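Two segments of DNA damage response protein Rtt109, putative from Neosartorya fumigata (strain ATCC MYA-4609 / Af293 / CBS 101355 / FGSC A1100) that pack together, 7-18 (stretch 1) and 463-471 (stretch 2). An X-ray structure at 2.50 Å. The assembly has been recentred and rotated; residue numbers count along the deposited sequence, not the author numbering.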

ATOM      1  N   VAL A   7       8.211  15.628  10.692  1.00 63.20           N
ATOM      2  CA  VAL A   7       8.817  14.302  10.753  1.00 56.45           C
ATOM      3  C   VAL A   7       9.796  14.093   9.593  1.00 52.03           C
ATOM      4  O   VAL A   7       9.563  14.556   8.473  1.00 53.46           O
ATOM      5  N   ASP A   8      10.899  13.411   9.881  1.00 43.77           N
ATOM      6  CA  ASP A   8      11.950  13.161   8.903  1.00 42.32           C
ATOM      7  C   ASP A   8      12.048  11.663   8.605  1.00 41.14           C
ATOM      8  O   ASP A   8      12.127  10.845   9.524  1.00 39.30           O
ATOM      9  N   LEU A   9      12.045  11.303   7.325  1.00 35.62           N
ATOM     10  CA  LEU A   9      12.080   9.897   6.946  1.00 31.08           C
ATOM     11  C   LEU A   9      13.398   9.245   7.346  1.00 33.94           C
ATOM     12  O   LEU A   9      13.402   8.183   7.971  1.00 32.82           O
ATOM     13  N   GLY A  10      14.512   9.881   6.994  1.00 36.33           N
ATOM     14  CA  GLY A  10      15.825   9.322   7.279  1.00 35.34           C
ATOM     15  C   GLY A  10      16.051   9.129   8.767  1.00 34.99           C
ATOM     16  O   GLY A  10      16.681   8.165   9.198  1.00 36.49           O
ATOM     17  N   ASP A  11      15.518  10.045   9.561  1.00 34.43           N
ATOM     18  CA  ASP A  11      15.650   9.949  11.003  1.00 40.45           C
ATOM     19  C   ASP A  11      14.762   8.855  11.590  1.00 40.76           C
ATOM     20  O   ASP A  11      15.178   8.134  12.498  1.00 39.07           O
ATOM     21  N   SER A  12      13.538   8.745  11.080  1.00 36.75           N
ATOM     22  CA  SER A  12      12.630   7.685  11.511  1.00 38.24           C
ATOM     23  C   SER A  12      13.261   6.332  11.262  1.00 33.60           C
ATOM     24  O   SER A  12      13.247   5.446  12.121  1.00 37.37           O
ATOM     25  N   LEU A  13      13.828   6.204  10.070  1.00 30.84           N
ATOM     26  CA  LEU A  13      14.442   4.975   9.602  1.00 32.12           C
ATOM     27  C   LEU A  13      15.670   4.619  10.427  1.00 30.39           C
ATOM     28  O   LEU A  13      15.933   3.445  10.693  1.00 35.41           O
ATOM     29  N   ALA A  14      16.418   5.640  10.827  1.00 29.08           N
ATOM     30  CA  ALA A  14      17.636   5.452  11.612  1.00 35.19           C
ATOM     31  C   ALA A  14      17.324   4.851  12.972  1.00 33.77           C
ATOM     32  O   ALA A  14      18.083   4.036  13.496  1.00 33.58           O
ATOM     33  N   LYS A  15      16.195   5.258  13.536  1.00 33.78           N
ATOM     34  CA  LYS A  15      15.774   4.777  14.845  1.00 39.83           C
ATOM     35  C   LYS A  15      15.385   3.292  14.865  1.00 41.53           C
ATOM     36  O   LYS A  15      15.460   2.655  15.912  1.00 41.96           O
ATOM     37  N   VAL A  16      14.959   2.740  13.727  1.00 39.01           N
ATOM     38  CA  VAL A  16      14.517   1.345  13.709  1.00 35.00           C
ATOM     39  C   VAL A  16      15.589   0.396  13.181  1.00 32.08           C
ATOM     40  O   VAL A  16      15.562  -0.797  13.478  1.00 36.65           O
ATOM     41  N   LEU A  17      16.538   0.914  12.410  1.00 36.42           N
ATOM     42  CA  LEU A  17      17.591   0.057  11.858  1.00 36.45           C
ATOM     43  C   LEU A  17      18.600  -0.301  12.936  1.00 34.27           C
ATOM     44  O   LEU A  17      18.896   0.510  13.806  1.00 39.48           O
ATOM     45  N   PRO A  18      19.122  -1.532  12.895  1.00 41.82           N
ATOM     46  CA  PRO A  18      20.135  -1.941  13.873  1.00 35.06           C
ATOM     47  C   PRO A  18      21.366  -1.037  13.852  1.00 41.07           C
ATOM     48  O   PRO A  18      21.787  -0.583  12.788  1.00 38.97           O
ATOM     49  N   GLY A 463      19.112  12.765  -1.868  1.00 28.01           N
ATOM     50  CA  GLY A 463      18.963  11.760  -0.833  1.00 27.32           C
ATOM     51  C   GLY A 463      19.745  12.052   0.424  1.00 27.44           C
ATOM     52  O   GLY A 463      20.135  13.191   0.685  1.00 32.53           O
ATOM     53  N   GLN A 464      19.958  11.017   1.223  1.00 25.65           N
ATOM     54  CA  GLN A 464      20.785  11.144   2.412  1.00 25.68           C
ATOM     55  C   GLN A 464      21.222   9.779   2.872  1.00 21.99           C
ATOM     56  O   GLN A 464      20.642   8.760   2.493  1.00 27.03           O
ATOM     57  N   ARG A 465      22.260   9.763   3.689  1.00 25.02           N
ATOM     58  CA  ARG A 465      22.773   8.524   4.227  1.00 23.54           C
ATOM     59  C   ARG A 465      22.247   8.345   5.639  1.00 23.73           C
ATOM     60  O   ARG A 465      22.100   9.311   6.390  1.00 28.47           O
ATOM     61  N   VAL A 466      21.945   7.102   5.984  1.00 27.49           N
ATOM     62  CA  VAL A 466      21.318   6.782   7.255  1.00 28.39           C
ATOM     63  C   VAL A 466      22.117   5.723   7.993  1.00 28.54           C
ATOM     64  O   VAL A 466      22.480   4.696   7.418  1.00 31.75           O
ATOM     65  N   GLU A 467      22.398   5.969   9.264  1.00 29.74           N
ATOM     66  CA  GLU A 467      23.049   4.960  10.078  1.00 35.72           C
ATOM     67  C   GLU A 467      22.110   4.540  11.194  1.00 32.43           C
ATOM     68  O   GLU A 467      21.585   5.385  11.920  1.00 32.21           O
ATOM     69  N   GLY A 468      21.888   3.232  11.312  1.00 34.32           N
ATOM     70  CA  GLY A 468      21.032   2.691  12.352  1.00 35.46           C
ATOM     71  C   GLY A 468      21.445   3.085  13.763  1.00 39.92           C
ATOM     72  O   GLY A 468      22.628   3.270  14.055  1.00 36.92           O
ATOM     73  N   ARG A 469      20.450   3.191  14.637  1.00 39.84           N
ATOM     74  CA  ARG A 469      20.628   3.646  16.010  1.00 40.11           C
ATOM     75  C   ARG A 469      20.001   2.679  17.009  1.00 44.95           C
ATOM     76  O   ARG A 469      20.224   2.783  18.212  1.00 48.28           O
ATOM     77  N   ASN A 470      19.180   1.765  16.501  1.00 47.86           N
ATOM     78  CA  ASN A 470      18.435   0.832  17.342  1.00 50.73           C
ATOM     79  C   ASN A 470      19.349  -0.222  17.951  1.00 50.02           C
ATOM     80  O   ASN A 470      19.988  -0.982  17.232  1.00 47.18           O
ATOM     81  N   ALA A 471      19.414  -0.264  19.279  1.00 58.26           N
ATOM     82  CA  ALA A 471      20.384  -1.123  19.956  1.00 64.32           C
ATOM     83  C   ALA A 471      19.733  -2.352  20.583  1.00 63.64           C
ATOM     84  O   ALA A 471      20.422  -3.227  21.106  1.00 71.30           O
TER

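Packing of residues 7-18 of the putative Rtt109 protein, whose helix begins at Leu9, against residues 463-471, whose strand spans 464-467; helix and strand run roughly parallel, at 22°, with axes 7.6 Å apart at closest approach, and the two stretches bury 611 Å² in all. Val7 (t) stays out of reach. Asp8 (t) points toward the second stretch and caps the helix: its OD2 accepts a weak bond from Asp11 N (3.2 Å), while its OD1 receives a hydrogen bond from water 1 (2.5 Å). The same water donates to Gln464 OE1 (2.9 Å) and accepts from Gly10 N (3.0 Å), so it ties the first turn of the helix to the start of the strand. Gln464 (chi1 p, chi2 t) points toward the helix and lays its amide over Gly10, with NE2 3.8 Å from Gly10 CA; a CB on Gly10 would stand 2.3 Å from that NE2, a clash. Val466 (t) also points in and sets its CG1 3.5 Å from Gly10 O. Asp11 (t) leaves the backbone away from the second stretch, yet its carboxylate comes back to form a salt bridge with Arg469, a very short hydrogen bond of 2.4 Å from Arg469 NH2 to Asp11 OD1 at the guanidinium edge. Its other oxygen, OD2, takes Lys15 NZ at 2.8 Å, so one acid serves two bases. Ser12 (m) turns away and returns its OG to Asp8 O (2.7 Å). Leu13 (t, p) points its CB sideways; its backbone C lies 4.3 Å from Val466 CG1. Ala14 is small enough to nestle against the strand: its CB lies 3.6 Å from Val466 CG1, 3.5 Å from Glu467 O and 3.6 Å from Arg469 NH2. Its carbonyl accepts from Arg469 N (Ala14 O to N, 2.8 Å). Lys15 (m, t, t, p) points away at its CB, but its CG comes within 4.0 Å of Arg469 NH1; Lys15 O meets Asn470 CB at 3.2 Å and accepts a weak bond from Asn470 ND2 (3.4 Å). Asn470 (t) points in, whereas Val16 (m) points away. Leu17 (m, t) runs sideways and brings CD1 to 4.4 Å from Val466 CG1; Leu17 O accepts from Asn470 N (3.0 Å) and, weakly, from Arg469 N (3.2 Å). Pro18 (C-gamma exo) points its CB away and meets the second stretch through its backbone, its O lying 3.4 Å from Gly468 CA. A CB on Gly468 would clash there, 2.0 Å from Pro18 O and 2.7 Å from Leu17 O.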

ATOM      1  CB  VAL A   7       7.742  13.200  10.739  1.00 55.53           C
ATOM      2  CG1 VAL A   7       8.379  11.823  10.818  1.00 49.28           C
ATOM      3  CG2 VAL A   7       6.777  13.402  11.897  1.00 61.19           C
ATOM      4  CB  ASP A   8      13.292  13.694   9.419  1.00 33.65           C
ATOM      5  CG  ASP A   8      14.404  13.560   8.400  1.00 47.45           C
ATOM      6  OD1 ASP A   8      14.166  13.905   7.222  1.00 56.56           O
ATOM      7  OD2 ASP A   8      15.514  13.110   8.764  1.00 50.95           O
ATOM      8  CB  LEU A   9      11.843   9.735   5.446  1.00 26.06           C
ATOM      9  CG  LEU A   9      12.035   8.319   4.895  1.00 29.60           C
ATOM     10  CD1 LEU A   9      11.220   7.290   5.685  1.00 23.30           C
ATOM     11  CD2 LEU A   9      11.665   8.278   3.425  1.00 24.70           C
ATOM     12  CB  ASP A  11      15.317  11.284  11.656  1.00 48.19           C
ATOM     13  CG  ASP A  11      15.845  11.378  13.069  1.00 58.00           C
ATOM     14  OD1 ASP A  11      17.073  11.172  13.259  1.00 45.98           O
ATOM     15  OD2 ASP A  11      15.028  11.641  13.982  1.00 56.94           O
ATOM     16  CB  SER A  12      11.294   7.777  10.773  1.00 34.22           C
ATOM     17  OG  SER A  12      10.702   9.051  10.955  1.00 48.84           O
ATOM     18  CB  LEU A  13      14.804   5.124   8.120  1.00 27.10           C
ATOM     19  CG  LEU A  13      15.309   3.915   7.345  1.00 34.31           C
ATOM     20  CD1 LEU A  13      14.301   2.787   7.407  1.00 28.84           C
ATOM     21  CD2 LEU A  13      15.560   4.321   5.906  1.00 29.04           C
ATOM     22  CB  ALA A  14      18.369   6.772  11.779  1.00 33.15           C
ATOM     23  CB  LYS A  15      14.598   5.603  15.357  1.00 34.72           C
ATOM     24  CG  LYS A  15      14.907   7.044  15.685  1.00 31.29           C
ATOM     25  CD  LYS A  15      13.743   7.621  16.473  1.00 37.77           C
ATOM     26  CE  LYS A  15      13.805   9.126  16.577  1.00 50.06           C
ATOM     27  NZ  LYS A  15      13.375   9.779  15.311  1.00 57.90           N
ATOM     28  CB  VAL A  16      13.218   1.153  12.878  1.00 33.50           C
ATOM     29  CG1 VAL A  16      12.147   2.128  13.330  1.00 32.05           C
ATOM     30  CG2 VAL A  16      13.477   1.295  11.383  1.00 30.88           C
ATOM     31  CB  LEU A  17      18.295   0.732  10.672  1.00 32.41           C
ATOM     32  CG  LEU A  17      17.470   0.883   9.389  1.00 38.94           C
ATOM     33  CD1 LEU A  17      18.241   1.638   8.330  1.00 32.48           C
ATOM     34  CD2 LEU A  17      17.045  -0.478   8.859  1.00 36.70           C
ATOM     35  CB  PRO A  18      20.496  -3.359  13.431  1.00 31.70           C
ATOM     36  CG  PRO A  18      19.286  -3.842  12.700  1.00 40.22           C
ATOM     37  CD  PRO A  18      18.713  -2.643  12.016  1.00 41.01           C
ATOM     38  CB  GLN A 464      20.044  11.865   3.540  1.00 27.19           C
ATOM     39  CG  GLN A 464      18.810  11.150   4.049  1.00 25.51           C
ATOM     40  CD  GLN A 464      18.021  11.996   5.039  1.00 29.72           C
ATOM     41  OE1 GLN A 464      17.072  12.678   4.668  1.00 31.67           O
ATOM     42  NE2 GLN A 464      18.415  11.948   6.304  1.00 31.32           N
ATOM     43  CB  ARG A 465      24.298   8.516   4.195  1.00 20.22           C
ATOM     44  CG  ARG A 465      24.866   8.707   2.814  1.00 22.67           C
ATOM     45  CD  ARG A 465      26.180   7.964   2.675  1.00 23.73           C
ATOM     46  NE  ARG A 465      26.980   8.457   1.559  1.00 26.77           N
ATOM     47  CZ  ARG A 465      26.776   8.142   0.282  1.00 25.53           C
ATOM     48  NH1 ARG A 465      25.779   7.341  -0.061  1.00 23.90           N
ATOM     49  NH2 ARG A 465      27.568   8.639  -0.655  1.00 28.19           N
ATOM     50  CB  VAL A 466      19.884   6.265   7.057  1.00 30.09           C
ATOM     51  CG1 VAL A 466      19.264   5.919   8.395  1.00 30.19           C
ATOM     52  CG2 VAL A 466      19.049   7.294   6.314  1.00 29.62           C
ATOM     53  CB  GLU A 467      24.366   5.478  10.645  1.00 40.24           C
ATOM     54  CG  GLU A 467      25.301   4.379  11.126  1.00 49.10           C
ATOM     55  CD  GLU A 467      26.558   4.927  11.790  1.00 62.81           C
ATOM     56  OE1 GLU A 467      27.278   4.139  12.443  1.00 64.30           O
ATOM     57  OE2 GLU A 467      26.819   6.144  11.659  1.00 63.41           O
ATOM     58  CB  ARG A 469      19.993   5.021  16.194  1.00 34.80           C
ATOM     59  CG  ARG A 469      20.950   6.164  16.309  1.00 40.73           C
ATOM     60  CD  ARG A 469      20.168   7.451  16.534  1.00 39.50           C
ATOM     61  NE  ARG A 469      19.889   8.144  15.282  1.00 33.43           N
ATOM     62  CZ  ARG A 469      18.927   9.043  15.133  1.00 35.24           C
ATOM     63  NH1 ARG A 469      18.142   9.342  16.156  1.00 36.86           N
ATOM     64  NH2 ARG A 469      18.747   9.636  13.960  1.00 39.93           N
ATOM     65  CB  ASN A 470      17.322   0.168  16.529  1.00 48.46           C
ATOM     66  CG  ASN A 470      16.391  -0.654  17.384  1.00 52.66           C
ATOM     67  OD1 ASN A 470      16.500  -1.878  17.433  1.00 69.39           O
ATOM     68  ND2 ASN A 470      15.469   0.012  18.063  1.00 45.45           N
ATOM     69  CB  ALA A 471      21.143  -0.325  21.017  1.00 55.15           C
TER
HETATM   70  O   HOH W   1      14.312  12.313   5.296  1.00 38.03           O